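Side-chain contact in toxin RelG (Mycobacterium tuberculosis, PDB 3G5O), which acts as the RNA-cleaving toxin of a type II toxin-antitoxin pair, cutting preferentially at the 3'-end of purine ribonucleotides, and is neutralised by its cognate antitoxin: residues 67-70 against 75-78. Sequence-based numbering, arbitrary orientation.
Sequences TFSA and YRLL
Ala70 and Leu77 face each other as an antiparallel hydrogen-bonded pair: Ala70 N reaches Leu77 O at 2.9 Å, and Leu77 N returns an equally short bond to Ala70 O. Their small and branched apolar side chains suit the buried sheet face covered by Phe44 of helix 35-51. Ser69 and Leu78, the adjoining non-hydrogen-bonded pair, point to the other face.

Leu78 can be followed outward. Its CB and CG both lie 4.1 Å from Phe68 O; CG stands anti to the backbone N (chi1 -179°), and the turn at chi2 (70°) swings CD1 toward 67-70. There CD1 meets Phe68 O and, at 3.6 Å, Thr67 OG1, the two side chains crossing obliquely. Thr67 suits this place because its hydroxyl bonds to Leu64 O while its CB lies 3.8 Å from Leu78 CD1.

Arg76 lays CB 3.7 Å from Ala70 O; its extended chain then brings CD alongside Ser69 OG, 4.1 Å away. Being long and charged, it can extend to Glu57 of the antitoxin chain, which takes a salt bridge from Arg76 NE and a hydrogen bond with Ser69 OG. This is a β-hairpin at the centre of the RelE/ParE-type sheet, one face packed on helix, the other binding antitoxin.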
ATOM      1  N   THR C  67      -5.540   7.754   9.204  1.00 20.61           N
ATOM      2  CA  THR C  67      -4.858   8.972   8.761  1.00 20.60           C
ATOM      3  C   THR C  67      -5.466   9.397   7.435  1.00 20.29           C
ATOM      4  O   THR C  67      -6.189   8.613   6.781  1.00 19.63           O
ATOM      5  CB  THR C  67      -3.299   8.799   8.626  1.00 21.00           C
ATOM      6  OG1 THR C  67      -2.987   7.847   7.610  1.00 19.99           O
ATOM      7  CG2 THR C  67      -2.625   8.371   9.969  1.00 22.26           C
ATOM      8  N   PHE C  68      -5.231  10.652   7.062  1.00 18.22           N
ATOM      9  CA  PHE C  68      -5.733  11.206   5.809  1.00 17.42           C
ATOM     10  C   PHE C  68      -4.575  11.876   5.098  1.00 17.85           C
ATOM     11  O   PHE C  68      -3.639  12.369   5.759  1.00 15.67           O
ATOM     12  CB  PHE C  68      -6.806  12.275   6.077  1.00 17.26           C
ATOM     13  CG  PHE C  68      -8.057  11.717   6.683  1.00 18.20           C
ATOM     14  CD1 PHE C  68      -9.181  11.465   5.887  1.00 21.59           C
ATOM     15  CD2 PHE C  68      -8.118  11.437   8.053  1.00 18.72           C
ATOM     16  CE1 PHE C  68     -10.356  10.918   6.460  1.00 20.03           C
ATOM     17  CE2 PHE C  68      -9.286  10.883   8.620  1.00 23.28           C
ATOM     18  CZ  PHE C  68     -10.389  10.631   7.831  1.00 20.62           C
ATOM     19  N   SER C  69      -4.670  11.949   3.773  1.00 17.22           N
ATOM     20  CA  SER C  69      -3.668  12.624   2.971  1.00 18.00           C
ATOM     21  C   SER C  69      -4.345  13.690   2.118  1.00 18.76           C
ATOM     22  O   SER C  69      -5.288  13.388   1.375  1.00 18.31           O
ATOM     23  CB  SER C  69      -2.992  11.605   2.060  1.00 18.07           C
ATOM     24  OG  SER C  69      -1.985  12.245   1.282  1.00 21.72           O
ATOM     25  N   ALA C  70      -3.872  14.929   2.195  1.00 17.14           N
ATOM     26  CA  ALA C  70      -4.407  15.953   1.302  1.00 18.26           C
ATOM     27  C   ALA C  70      -3.265  16.434   0.402  1.00 18.61           C
ATOM     28  O   ALA C  70      -2.178  16.717   0.890  1.00 17.74           O
ATOM     29  CB  ALA C  70      -4.985  17.136   2.111  1.00 17.03           C
ATOM     30  N   TYR C  75       2.831  19.183  -3.064  1.00 17.19           N
ATOM     31  CA  TYR C  75       2.910  18.842  -1.627  1.00 17.90           C
ATOM     32  C   TYR C  75       1.714  18.064  -1.077  1.00 17.40           C
ATOM     33  O   TYR C  75       0.557  18.161  -1.596  1.00 17.75           O
ATOM     34  CB  TYR C  75       3.267  20.043  -0.736  1.00 17.62           C
ATOM     35  CG  TYR C  75       2.214  21.122  -0.679  1.00 19.64           C
ATOM     36  CD1 TYR C  75       1.109  20.976   0.153  1.00 20.34           C
ATOM     37  CD2 TYR C  75       2.303  22.263  -1.482  1.00 18.23           C
ATOM     38  CE1 TYR C  75       0.147  21.953   0.222  1.00 21.76           C
ATOM     39  CE2 TYR C  75       1.298  23.285  -1.423  1.00 21.31           C
ATOM     40  CZ  TYR C  75       0.240  23.096  -0.539  1.00 25.01           C
ATOM     41  OH  TYR C  75      -0.808  23.996  -0.445  1.00 28.87           O
ATOM     42  N   ARG C  76       2.005  17.293  -0.027  1.00 16.24           N
ATOM     43  CA  ARG C  76       0.997  16.545   0.700  1.00 16.76           C
ATOM     44  C   ARG C  76       1.108  16.703   2.197  1.00 16.62           C
ATOM     45  O   ARG C  76       2.209  16.791   2.753  1.00 16.44           O
ATOM     46  CB  ARG C  76       1.055  15.055   0.355  1.00 16.84           C
ATOM     47  CG  ARG C  76       0.588  14.722  -1.071  1.00 18.45           C
ATOM     48  CD  ARG C  76       0.989  13.260  -1.358  1.00 22.35           C
ATOM     49  NE  ARG C  76       0.284  12.689  -2.502  1.00 24.71           N
ATOM     50  CZ  ARG C  76       0.702  12.760  -3.771  1.00 28.32           C
ATOM     51  NH1 ARG C  76       1.839  13.390  -4.072  1.00 23.66           N
ATOM     52  NH2 ARG C  76      -0.015  12.176  -4.740  1.00 27.70           N
ATOM     53  N   LEU C  77      -0.037  16.723   2.858  1.00 15.27           N
ATOM     54  CA  LEU C  77      -0.060  16.699   4.311  1.00 15.62           C
ATOM     55  C   LEU C  77      -0.699  15.403   4.712  1.00 16.19           C
ATOM     56  O   LEU C  77      -1.705  14.997   4.103  1.00 15.60           O
ATOM     57  CB  LEU C  77      -0.926  17.843   4.842  1.00 15.15           C
ATOM     58  CG  LEU C  77      -0.228  19.198   4.872  1.00 18.26           C
ATOM     59  CD1 LEU C  77      -0.055  19.683   3.423  1.00 19.40           C
ATOM     60  CD2 LEU C  77      -1.023  20.246   5.614  1.00 15.00           C
ATOM     61  N   LEU C  78      -0.137  14.791   5.741  1.00 16.45           N
ATOM     62  CA  LEU C  78      -0.696  13.592   6.376  1.00 16.94           C
ATOM     63  C   LEU C  78      -1.280  14.014   7.724  1.00 16.88           C
ATOM     64  O   LEU C  78      -0.594  14.637   8.537  1.00 16.68           O
ATOM     65  CB  LEU C  78       0.403  12.552   6.617  1.00 16.21           C
ATOM     66  CG  LEU C  78       0.006  11.205   7.260  1.00 18.05           C
ATOM     67  CD1 LEU C  78      -0.817  10.423   6.242  1.00 16.76           C
ATOM     68  CD2 LEU C  78       1.266  10.402   7.683  1.00 17.01           C
TER